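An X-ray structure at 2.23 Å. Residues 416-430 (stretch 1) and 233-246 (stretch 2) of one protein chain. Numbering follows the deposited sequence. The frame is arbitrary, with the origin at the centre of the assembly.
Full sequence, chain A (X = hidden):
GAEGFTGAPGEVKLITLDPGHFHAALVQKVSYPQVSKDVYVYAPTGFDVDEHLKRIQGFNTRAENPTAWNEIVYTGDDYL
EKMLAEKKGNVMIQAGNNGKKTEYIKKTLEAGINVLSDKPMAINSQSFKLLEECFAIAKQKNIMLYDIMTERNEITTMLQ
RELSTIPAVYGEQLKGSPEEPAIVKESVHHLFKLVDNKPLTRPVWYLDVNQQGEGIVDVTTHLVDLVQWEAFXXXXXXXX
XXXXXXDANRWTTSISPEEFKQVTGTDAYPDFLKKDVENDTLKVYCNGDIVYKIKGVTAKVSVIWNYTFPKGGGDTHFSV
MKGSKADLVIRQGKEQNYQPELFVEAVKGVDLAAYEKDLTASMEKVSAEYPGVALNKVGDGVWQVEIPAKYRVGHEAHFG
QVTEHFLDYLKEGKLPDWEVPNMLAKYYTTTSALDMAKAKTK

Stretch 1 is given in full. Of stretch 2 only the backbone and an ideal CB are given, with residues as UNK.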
ATOM      1  N   PRO A 416       7.383 -15.661   5.813  1.00 44.96           N
ATOM      2  CA  PRO A 416       7.170 -16.771   4.876  1.00 44.25           C
ATOM      3  C   PRO A 416       7.944 -16.621   3.554  1.00 43.47           C
ATOM      4  O   PRO A 416       8.214 -15.502   3.108  1.00 44.38           O
ATOM      5  CB  PRO A 416       5.654 -16.757   4.630  1.00 43.15           C
ATOM      6  CG  PRO A 416       5.146 -15.482   5.212  1.00 42.73           C
ATOM      7  CD  PRO A 416       6.113 -15.072   6.273  1.00 43.05           C
ATOM      8  N   ASP A 417       8.272 -17.764   2.958  1.00 42.44           N
ATOM      9  CA  ASP A 417       9.091 -17.881   1.744  1.00 46.44           C
ATOM     10  C   ASP A 417       8.930 -16.770   0.722  1.00 41.19           C
ATOM     11  O   ASP A 417       9.909 -16.179   0.270  1.00 39.73           O
ATOM     12  CB  ASP A 417       8.754 -19.199   1.025  1.00 53.47           C
ATOM     13  CG  ASP A 417       9.420 -20.404   1.654  1.00 64.87           C
ATOM     14  OD1 ASP A 417      10.045 -20.270   2.735  1.00 70.40           O
ATOM     15  OD2 ASP A 417       9.317 -21.495   1.050  1.00 76.91           O
ATOM     16  N   TRP A 418       7.685 -16.521   0.342  1.00 35.62           N
ATOM     17  CA  TRP A 418       7.387 -15.686  -0.822  1.00 33.04           C
ATOM     18  C   TRP A 418       7.537 -14.178  -0.584  1.00 30.76           C
ATOM     19  O   TRP A 418       7.652 -13.421  -1.545  1.00 31.55           O
ATOM     20  CB  TRP A 418       5.977 -16.006  -1.349  1.00 31.52           C
ATOM     21  CG  TRP A 418       4.904 -15.964  -0.290  1.00 31.17           C
ATOM     22  CD1 TRP A 418       4.462 -17.014   0.467  1.00 31.09           C
ATOM     23  CD2 TRP A 418       4.160 -14.818   0.143  1.00 28.45           C
ATOM     24  NE1 TRP A 418       3.489 -16.593   1.335  1.00 29.95           N
ATOM     25  CE2 TRP A 418       3.276 -15.253   1.153  1.00 28.53           C
ATOM     26  CE3 TRP A 418       4.145 -13.469  -0.234  1.00 30.22           C
ATOM     27  CZ2 TRP A 418       2.388 -14.387   1.798  1.00 27.32           C
ATOM     28  CZ3 TRP A 418       3.261 -12.607   0.406  1.00 26.98           C
ATOM     29  CH2 TRP A 418       2.394 -13.073   1.412  1.00 27.99           C
ATOM     30  N   GLU A 419       7.562 -13.744   0.675  1.00 30.39           N
ATOM     31  CA  GLU A 419       7.446 -12.311   0.995  1.00 29.48           C
ATOM     32  C   GLU A 419       8.595 -11.433   0.475  1.00 28.33           C
ATOM     33  O   GLU A 419       8.345 -10.440  -0.204  1.00 27.85           O
ATOM     34  CB  GLU A 419       7.241 -12.095   2.501  1.00 29.44           C
ATOM     35  CG  GLU A 419       5.797 -12.302   2.955  1.00 29.98           C
ATOM     36  CD  GLU A 419       4.932 -11.055   2.825  1.00 30.62           C
ATOM     37  OE1 GLU A 419       5.238 -10.169   1.996  1.00 34.57           O
ATOM     38  OE2 GLU A 419       3.935 -10.942   3.570  1.00 31.05           O
ATOM     39  N   VAL A 420       9.838 -11.785   0.790  1.00 27.98           N
ATOM     40  CA  VAL A 420      10.975 -10.975   0.367  1.00 28.52           C
ATOM     41  C   VAL A 420      11.128 -10.987  -1.152  1.00 29.03           C
ATOM     42  O   VAL A 420      11.149  -9.918  -1.775  1.00 30.19           O
ATOM     43  CB  VAL A 420      12.285 -11.401   1.058  1.00 32.69           C
ATOM     44  CG1 VAL A 420      13.492 -10.717   0.414  1.00 32.87           C
ATOM     45  CG2 VAL A 420      12.218 -11.081   2.543  1.00 31.63           C
ATOM     46  N   PRO A 421      11.205 -12.180  -1.766  1.00 29.33           N
ATOM     47  CA  PRO A 421      11.321 -12.153  -3.228  1.00 29.96           C
ATOM     48  C   PRO A 421      10.175 -11.391  -3.919  1.00 27.86           C
ATOM     49  O   PRO A 421      10.417 -10.700  -4.898  1.00 26.73           O
ATOM     50  CB  PRO A 421      11.345 -13.638  -3.626  1.00 30.09           C
ATOM     51  CG  PRO A 421      10.924 -14.400  -2.419  1.00 30.74           C
ATOM     52  CD  PRO A 421      11.231 -13.551  -1.227  1.00 30.31           C
ATOM     53  N   ASN A 422       8.956 -11.493  -3.395  1.00 27.25           N
ATOM     54  CA  ASN A 422       7.805 -10.800  -3.991  1.00 26.18           C
ATOM     55  C   ASN A 422       7.752  -9.297  -3.727  1.00 25.20           C
ATOM     56  O   ASN A 422       7.232  -8.550  -4.566  1.00 27.48           O
ATOM     57  CB  ASN A 422       6.493 -11.470  -3.580  1.00 26.18           C
ATOM     58  CG  ASN A 422       6.375 -12.888  -4.123  1.00 26.72           C
ATOM     59  OD1 ASN A 422       7.276 -13.386  -4.804  1.00 26.28           O
ATOM     60  ND2 ASN A 422       5.261 -13.541  -3.832  1.00 26.99           N
HETATM   61  N   MSE A 423       8.284  -8.848  -2.589  1.00 24.12           N
HETATM   62  CA  MSE A 423       8.471  -7.410  -2.350  1.00 23.97           C
HETATM   63  C   MSE A 423       9.449  -6.881  -3.379  1.00 25.48           C
HETATM   64  O   MSE A 423       9.211  -5.845  -4.011  1.00 26.06           O
HETATM   65  CB  MSE A 423       8.956  -7.110  -0.927  1.00 22.67           C
HETATM   66  CG  MSE A 423       7.825  -7.227   0.092  1.00 20.64           C
HETATM   67 SE   MSE A 423       8.409  -6.665   1.884  0.75 17.69          SE
HETATM   68  CE  MSE A 423       9.357  -8.284   2.472  1.00 19.92           C
ATOM     69  N   LEU A 424      10.545  -7.602  -3.587  1.00 26.90           N
ATOM     70  CA  LEU A 424      11.513  -7.230  -4.614  1.00 28.22           C
ATOM     71  C   LEU A 424      10.922  -7.245  -6.026  1.00 28.67           C
ATOM     72  O   LEU A 424      11.161  -6.323  -6.796  1.00 29.31           O
ATOM     73  CB  LEU A 424      12.737  -8.136  -4.553  1.00 30.91           C
ATOM     74  CG  LEU A 424      13.694  -7.876  -3.392  1.00 31.09           C
ATOM     75  CD1 LEU A 424      14.792  -8.930  -3.403  1.00 31.84           C
ATOM     76  CD2 LEU A 424      14.279  -6.473  -3.480  1.00 32.21           C
ATOM     77  N   ALA A 425      10.148  -8.274  -6.370  1.00 29.27           N
ATOM     78  CA  ALA A 425       9.513  -8.323  -7.695  1.00 30.34           C
ATOM     79  C   ALA A 425       8.581  -7.138  -7.894  1.00 30.10           C
ATOM     80  O   ALA A 425       8.518  -6.559  -8.978  1.00 32.41           O
ATOM     81  CB  ALA A 425       8.758  -9.632  -7.894  1.00 30.59           C
ATOM     82  N   LYS A 426       7.886  -6.776  -6.821  1.00 28.31           N
ATOM     83  CA  LYS A 426       6.955  -5.668  -6.820  1.00 27.06           C
ATOM     84  C   LYS A 426       7.681  -4.371  -7.133  1.00 26.61           C
ATOM     85  O   LYS A 426       7.285  -3.636  -8.042  1.00 26.65           O
ATOM     86  CB  LYS A 426       6.309  -5.572  -5.439  1.00 26.78           C
ATOM     87  CG  LYS A 426       5.206  -4.547  -5.297  1.00 27.71           C
ATOM     88  CD  LYS A 426       5.210  -3.896  -3.920  1.00 29.60           C
ATOM     89  CE  LYS A 426       5.210  -4.899  -2.788  1.00 29.98           C
ATOM     90  NZ  LYS A 426       5.324  -4.283  -1.450  1.00 27.55           N
ATOM     91  N   TYR A 427       8.733  -4.094  -6.364  1.00 25.54           N
ATOM     92  CA  TYR A 427       9.509  -2.867  -6.524  1.00 26.81           C
ATOM     93  C   TYR A 427      10.321  -2.850  -7.818  1.00 28.29           C
ATOM     94  O   TYR A 427      10.548  -1.779  -8.391  1.00 29.37           O
ATOM     95  CB  TYR A 427      10.409  -2.614  -5.302  1.00 26.39           C
ATOM     96  CG  TYR A 427       9.627  -2.171  -4.099  1.00 25.18           C
ATOM     97  CD1 TYR A 427       8.969  -0.951  -4.100  1.00 26.66           C
ATOM     98  CD2 TYR A 427       9.525  -2.974  -2.964  1.00 24.76           C
ATOM     99  CE1 TYR A 427       8.223  -0.543  -3.013  1.00 26.58           C
ATOM    100  CE2 TYR A 427       8.788  -2.573  -1.871  1.00 24.17           C
ATOM    101  CZ  TYR A 427       8.137  -1.355  -1.906  1.00 24.98           C
ATOM    102  OH  TYR A 427       7.408  -0.930  -0.827  1.00 23.02           O
ATOM    103  N   TYR A 428      10.749  -4.020  -8.288  1.00 28.81           N
ATOM    104  CA  TYR A 428      11.360  -4.106  -9.614  1.00 29.56           C
ATOM    105  C   TYR A 428      10.365  -3.624 -10.665  1.00 30.27           C
ATOM    106  O   TYR A 428      10.714  -2.837 -11.548  1.00 30.65           O
ATOM    107  CB  TYR A 428      11.801  -5.534  -9.948  1.00 30.36           C
ATOM    108  CG  TYR A 428      12.301  -5.671 -11.373  1.00 31.63           C
ATOM    109  CD1 TYR A 428      13.586  -5.275 -11.720  1.00 33.64           C
ATOM    110  CD2 TYR A 428      11.481  -6.170 -12.373  1.00 33.81           C
ATOM    111  CE1 TYR A 428      14.050  -5.387 -13.021  1.00 35.34           C
ATOM    112  CE2 TYR A 428      11.933  -6.287 -13.682  1.00 35.96           C
ATOM    113  CZ  TYR A 428      13.217  -5.892 -13.999  1.00 37.22           C
ATOM    114  OH  TYR A 428      13.663  -6.001 -15.298  1.00 41.40           O
ATOM    115  N   THR A 429       9.123  -4.096 -10.560  1.00 30.04           N
ATOM    116  CA  THR A 429       8.071  -3.705 -11.495  1.00 30.23           C
ATOM    117  C   THR A 429       7.863  -2.184 -11.503  1.00 30.29           C
ATOM    118  O   THR A 429       7.887  -1.562 -12.567  1.00 33.13           O
ATOM    119  CB  THR A 429       6.739  -4.435 -11.196  1.00 29.95           C
ATOM    120  OG1 THR A 429       6.974  -5.850 -11.081  1.00 30.34           O
ATOM    121  CG2 THR A 429       5.729  -4.197 -12.306  1.00 29.03           C
ATOM    122  N   THR A 430       7.697  -1.578 -10.328  1.00 28.99           N
ATOM    123  CA  THR A 430       7.388  -0.146 -10.268  1.00 27.83           C
ATOM    124  C   THR A 430       8.540   0.751 -10.712  1.00 29.39           C
ATOM    125  O   THR A 430       8.329   1.679 -11.496  1.00 28.99           O
ATOM    126  CB  THR A 430       6.943   0.304  -8.874  1.00 25.96           C
ATOM    127  OG1 THR A 430       7.948  -0.025  -7.912  1.00 27.93           O
ATOM    128  CG2 THR A 430       5.618  -0.365  -8.493  1.00 25.84           C
ATOM    129  N   UNK A 233      -1.355 -16.701  -5.721  1.00 37.63           N
ATOM    130  CA  UNK A 233      -1.267 -16.822  -4.264  1.00 35.95           C
ATOM    131  C   UNK A 233      -0.075 -17.659  -3.802  1.00 36.01           C
ATOM    132  O   UNK A 233       0.105 -18.782  -4.253  1.00 34.51           O
ATOM    133  CB  UNK A 233      -2.558 -17.436  -3.719  1.00 35.95           C
ATOM    134  N   UNK A 234       0.746 -17.084  -2.930  1.00 36.59           N
ATOM    135  CA  UNK A 234       1.862 -17.795  -2.300  1.00 41.81           C
ATOM    136  C   UNK A 234       2.923 -18.337  -3.274  1.00 40.56           C
ATOM    137  O   UNK A 234       3.782 -19.109  -2.868  1.00 44.71           O
ATOM    138  CB  UNK A 234       1.305 -18.960  -1.480  1.00 41.81           C
ATOM    139  N   UNK A 235       2.868 -17.933  -4.540  1.00 40.29           N
ATOM    140  CA  UNK A 235       3.904 -18.293  -5.509  1.00 38.90           C
ATOM    141  C   UNK A 235       5.055 -17.296  -5.413  1.00 37.67           C
ATOM    142  O   UNK A 235       4.831 -16.083  -5.377  1.00 32.38           O
ATOM    143  CB  UNK A 235       3.337 -18.328  -6.930  1.00 38.90           C
ATOM    144  N   UNK A 236       6.280 -17.821  -5.376  1.00 37.70           N
ATOM    145  CA  UNK A 236       7.486 -17.005  -5.334  1.00 37.14           C
ATOM    146  C   UNK A 236       7.725 -16.426  -6.717  1.00 37.72           C
ATOM    147  O   UNK A 236       7.863 -17.173  -7.675  1.00 41.83           O
ATOM    148  CB  UNK A 236       8.693 -17.819  -4.864  1.00 37.14           C
ATOM    149  N   UNK A 237       7.753 -15.101  -6.828  1.00 37.31           N
ATOM    150  CA  UNK A 237       8.005 -14.442  -8.111  1.00 36.44           C
ATOM    151  C   UNK A 237       9.493 -14.110  -8.205  1.00 39.88           C
ATOM    152  O   UNK A 237      10.026 -13.400  -7.345  1.00 41.51           O
ATOM    153  CB  UNK A 237       7.153 -13.180  -8.262  1.00 36.44           C
ATOM    154  N   UNK A 238      10.162 -14.637  -9.232  1.00 39.53           N
ATOM    155  CA  UNK A 238      11.558 -14.317  -9.503  1.00 40.54           C
ATOM    156  C   UNK A 238      11.575 -13.166 -10.500  1.00 41.70           C
ATOM    157  O   UNK A 238      11.274 -13.355 -11.676  1.00 43.67           O
ATOM    158  CB  UNK A 238      12.323 -15.530 -10.035  1.00 40.54           C
ATOM    159  N   UNK A 239      11.934 -11.973 -10.037  1.00 41.14           N
ATOM    160  CA  UNK A 239      11.804 -10.782 -10.871  1.00 41.58           C
ATOM    161  C   UNK A 239      12.775 -10.797 -12.051  1.00 43.53           C
ATOM    162  O   UNK A 239      12.529 -10.153 -13.069  1.00 44.40           O
ATOM    163  CB  UNK A 239      12.033  -9.526 -10.027  1.00 41.58           C
ATOM    164  N   UNK A 240      13.863 -11.551 -11.922  1.00 45.55           N
ATOM    165  CA  UNK A 240      14.814 -11.726 -13.022  1.00 48.45           C
ATOM    166  C   UNK A 240      14.234 -12.529 -14.194  1.00 47.78           C
ATOM    167  O   UNK A 240      14.665 -12.359 -15.336  1.00 52.27           O
ATOM    168  CB  UNK A 240      16.076 -12.419 -12.504  1.00 48.45           C
ATOM    169  N   UNK A 241      13.252 -13.383 -13.917  1.00 45.57           N
ATOM    170  CA  UNK A 241      12.712 -14.300 -14.921  1.00 45.28           C
ATOM    171  C   UNK A 241      11.236 -14.110 -15.246  1.00 41.04           C
ATOM    172  O   UNK A 241      10.814 -14.428 -16.344  1.00 39.53           O
ATOM    173  CB  UNK A 241      12.927 -15.740 -14.449  1.00 45.28           C
ATOM    174  N   UNK A 242      10.448 -13.609 -14.299  1.00 39.25           N
ATOM    175  CA  UNK A 242       8.994 -13.659 -14.416  1.00 37.53           C
ATOM    176  C   UNK A 242       8.348 -12.346 -14.842  1.00 37.00           C
ATOM    177  O   UNK A 242       7.158 -12.324 -15.165  1.00 35.03           O
ATOM    178  CB  UNK A 242       8.396 -14.095 -13.077  1.00 37.53           C
ATOM    179  N   UNK A 243       9.114 -11.258 -14.832  1.00 36.39           N
ATOM    180  CA  UNK A 243       8.563  -9.934 -15.091  1.00 36.69           C
ATOM    181  C   UNK A 243       9.162  -9.338 -16.352  1.00 36.35           C
ATOM    182  O   UNK A 243      10.376  -9.215 -16.474  1.00 36.90           O
ATOM    183  CB  UNK A 243       8.810  -9.006 -13.900  1.00 36.69           C
ATOM    184  N   UNK A 244       8.284  -8.954 -17.270  1.00 36.79           N
ATOM    185  CA  UNK A 244       8.657  -8.245 -18.479  1.00 39.31           C
ATOM    186  C   UNK A 244       7.780  -7.009 -18.571  1.00 39.99           C
ATOM    187  O   UNK A 244       6.555  -7.121 -18.636  1.00 38.38           O
ATOM    188  CB  UNK A 244       8.513  -9.129 -19.720  1.00 39.31           C
ATOM    189  N   UNK A 245       8.389  -5.828 -18.583  1.00 42.33           N
ATOM    190  CA  UNK A 245       7.602  -4.611 -18.758  1.00 42.66           C
ATOM    191  C   UNK A 245       7.286  -4.416 -20.221  1.00 44.43           C
ATOM    192  O   UNK A 245       8.142  -4.606 -21.081  1.00 46.74           O
ATOM    193  CB  UNK A 245       8.341  -3.391 -18.203  1.00 42.66           C
ATOM    194  N   UNK A 246       6.045  -4.027 -20.483  1.00 41.78           N
ATOM    195  CA  UNK A 246       5.544  -3.860 -21.828  1.00 41.45           C
ATOM    196  C   UNK A 246       5.366  -2.376 -22.138  1.00 42.28           C
ATOM    197  O   UNK A 246       5.844  -1.900 -23.161  1.00 43.35           O
ATOM    198  CB  UNK A 246       4.225  -4.615 -22.008  1.00 41.45           C
TER

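Position 233 has its CA-to-CB bond directed away from stretch 1, with nothing of it within 5.5 Å of the ideal CB. Many residues would suit; it is Pro233.

At 234 phi is positive (61/11), which favours Gly, Asn or Asp. The ideal CB lies 4.2 Å from Trp418 CD1, and CA sits over the indole, so a small or polar side chain fits. It is Asp234. Asp234 CA makes a CH-pi contact, 4.1 Å from the centroid of the Trp418 five-membered ring and 18° off the normal. Asp234 OD1 lies 3.4 Å from Trp418 NE1, but the angle is too poor for a hydrogen bond.

Position 235 points away, so its side chain is little constrained; its carbonyl matters more, accepting from Asn422 ND2 (ND2 to O of 235, 3.0 Å, 163°). Gln235 occupies it.

At 236 CB points sideways, 4.8 Å from both Trp418 CA and Pro421 CG. Leu, Ile, Val or Met would cover this apolar surface. Ile236 does so: its CG2 lies 3.8 Å from Pro421 CG, and its CG1 4.1 Å from Trp418 CB.

The backbone of 237 donates to Asn422 (N of 237 to Asn422 OD1, 2.7 Å, 171°), so the Asn422 amide grips the extended chain through both its ends. The ideal CB is 3.9 Å from Ala425 CB, where methyl-sized groups pack well; Val, Ile or Leu suit. Ile237 places CG2 3.7 Å from Ala425 CB. A water bridges its O to Pro421 O and the backbone N of 239.

Position 238 points away and precedes a short, weakly bonded helix, which suits Asp, Asn, Ser or Thr. Asp238 caps it, its OD1 accepting from the N of 240 at 3.1 Å.

At 239 CB points toward stretch 1, 3.6 Å from Ala425 CA and 4.0 Å from Tyr428 CB. The small alanine lets the chains approach (CA to CA of 425 and 239, 4.6 Å), and the adjacent phenol ring invites an aromatic or long aliphatic group. Tyr239 forms an offset stack with Tyr428, centroids 4.9 Å apart and planes at 30°.

Positions 240, 241 and 242 do not contact stretch 1; polar residues suit them. They are Arg240, Lys241 and Asp242, whose OD2 accepts from Asp238 N at 2.8 Å.

The ideal CB of 243 is 4.1 Å from Tyr428 CE2, favouring a branched aliphatic. Ile243 CG2 sits at the edge of the Tyr428 ring, 4.0 Å from Tyr428 CE2, and 3.8 Å from Thr429 OG1.

Position 244 points away, so many side chains would do; it is Glu244. At 245 CB points toward stretch 1 but needs length to reach it: Leu245 CD2 lies 3.7 Å from Thr429 O. Position 246 is out of reach, leaving Ile246 unconstrained here.

Stretch 2 (233-246) PDQIIDYRKDIELI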
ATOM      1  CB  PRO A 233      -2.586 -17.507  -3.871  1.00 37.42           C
ATOM      2  CG  PRO A 233      -3.489 -17.364  -5.049  1.00 38.30           C
ATOM      3  CD  PRO A 233      -2.602 -17.283  -6.250  1.00 38.11           C
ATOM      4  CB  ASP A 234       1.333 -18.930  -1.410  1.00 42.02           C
ATOM      5  CG  ASP A 234       0.435 -18.430  -0.294  1.00 45.98           C
ATOM      6  OD1 ASP A 234       0.407 -17.208  -0.044  1.00 45.50           O
ATOM      7  OD2 ASP A 234      -0.238 -19.262   0.348  1.00 50.71           O
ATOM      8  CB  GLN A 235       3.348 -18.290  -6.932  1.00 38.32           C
ATOM      9  CG  GLN A 235       2.210 -19.273  -7.156  1.00 41.15           C
ATOM     10  CD  GLN A 235       1.624 -19.159  -8.545  1.00 42.14           C
ATOM     11  OE1 GLN A 235       2.349 -18.998  -9.523  1.00 46.64           O
ATOM     12  NE2 GLN A 235       0.302 -19.233  -8.641  1.00 43.52           N
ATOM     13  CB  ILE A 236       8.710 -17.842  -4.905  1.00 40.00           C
ATOM     14  CG1 ILE A 236       8.502 -18.368  -3.478  1.00 41.25           C
ATOM     15  CG2 ILE A 236       9.992 -17.022  -5.006  1.00 39.34           C
ATOM     16  CD1 ILE A 236       9.644 -19.186  -2.927  1.00 44.18           C
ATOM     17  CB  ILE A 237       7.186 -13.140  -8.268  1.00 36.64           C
ATOM     18  CG1 ILE A 237       5.691 -13.358  -7.957  1.00 35.40           C
ATOM     19  CG2 ILE A 237       7.365 -12.552  -9.666  1.00 35.73           C
ATOM     20  CD1 ILE A 237       4.969 -14.311  -8.887  1.00 35.40           C
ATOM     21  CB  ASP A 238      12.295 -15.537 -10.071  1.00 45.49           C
ATOM     22  CG  ASP A 238      13.781 -15.271 -10.330  1.00 47.19           C
ATOM     23  OD1 ASP A 238      14.246 -14.120 -10.164  1.00 45.73           O
ATOM     24  OD2 ASP A 238      14.487 -16.224 -10.717  1.00 49.87           O
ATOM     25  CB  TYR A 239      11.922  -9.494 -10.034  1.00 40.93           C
ATOM     26  CG  TYR A 239      13.318  -9.082  -9.629  1.00 41.90           C
ATOM     27  CD1 TYR A 239      14.145  -8.414 -10.520  1.00 46.20           C
ATOM     28  CD2 TYR A 239      13.803  -9.338  -8.349  1.00 42.46           C
ATOM     29  CE1 TYR A 239      15.422  -8.035 -10.164  1.00 46.26           C
ATOM     30  CE2 TYR A 239      15.077  -8.954  -7.980  1.00 42.60           C
ATOM     31  CZ  TYR A 239      15.876  -8.305  -8.898  1.00 44.96           C
ATOM     32  OH  TYR A 239      17.139  -7.917  -8.570  1.00 48.88           O
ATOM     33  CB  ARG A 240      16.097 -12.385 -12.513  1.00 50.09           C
ATOM     34  CG  ARG A 240      16.844 -11.536 -11.496  1.00 53.95           C
ATOM     35  CD  ARG A 240      18.205 -12.119 -11.166  1.00 58.00           C
ATOM     36  NE  ARG A 240      18.884 -11.377 -10.102  1.00 59.58           N
ATOM     37  CZ  ARG A 240      18.622 -11.494  -8.799  1.00 63.00           C
ATOM     38  NH1 ARG A 240      17.675 -12.319  -8.362  1.00 67.01           N
ATOM     39  NH2 ARG A 240      19.313 -10.773  -7.920  1.00 61.43           N
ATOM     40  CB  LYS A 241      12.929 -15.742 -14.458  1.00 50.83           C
ATOM     41  CG  LYS A 241      14.395 -16.113 -14.335  1.00 56.74           C
ATOM     42  CD  LYS A 241      14.580 -17.565 -13.933  1.00 61.42           C
ATOM     43  CE  LYS A 241      16.053 -17.949 -13.978  1.00 63.24           C
ATOM     44  NZ  LYS A 241      16.269 -19.381 -13.644  1.00 64.21           N
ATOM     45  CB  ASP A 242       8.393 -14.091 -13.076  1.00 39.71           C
ATOM     46  CG  ASP A 242       8.785 -15.510 -12.681  1.00 40.62           C
ATOM     47  OD1 ASP A 242       9.032 -16.339 -13.575  1.00 42.39           O
ATOM     48  OD2 ASP A 242       8.837 -15.795 -11.462  1.00 42.05           O
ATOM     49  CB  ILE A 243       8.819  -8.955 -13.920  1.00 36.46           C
ATOM     50  CG1 ILE A 243       8.237  -9.497 -12.609  1.00 38.24           C
ATOM     51  CG2 ILE A 243       8.234  -7.584 -14.227  1.00 34.59           C
ATOM     52  CD1 ILE A 243       6.723  -9.586 -12.581  1.00 40.09           C
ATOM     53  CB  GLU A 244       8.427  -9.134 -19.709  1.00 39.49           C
ATOM     54  CG  GLU A 244       8.910  -8.530 -21.025  1.00 42.18           C
ATOM     55  CD  GLU A 244       8.406  -9.274 -22.259  1.00 42.64           C
ATOM     56  OE1 GLU A 244       7.834 -10.378 -22.136  1.00 40.96           O
ATOM     57  OE2 GLU A 244       8.581  -8.740 -23.370  1.00 45.97           O
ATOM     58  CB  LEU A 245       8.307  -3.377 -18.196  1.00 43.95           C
ATOM     59  CG  LEU A 245       8.135  -3.242 -16.685  1.00 44.58           C
ATOM     60  CD1 LEU A 245       9.250  -3.969 -15.948  1.00 44.94           C
ATOM     61  CD2 LEU A 245       8.083  -1.782 -16.289  1.00 46.70           C
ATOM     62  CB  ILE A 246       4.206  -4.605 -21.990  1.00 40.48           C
ATOM     63  CG1 ILE A 246       4.384  -6.095 -21.666  1.00 40.71           C
ATOM     64  CG2 ILE A 246       3.635  -4.407 -23.386  1.00 42.62           C
ATOM     65  CD1 ILE A 246       5.393  -6.820 -22.532  1.00 41.88           C
TER
HETATM   66  O   HOH W   1      11.825 -11.502  -7.169  1.00 39.61           O
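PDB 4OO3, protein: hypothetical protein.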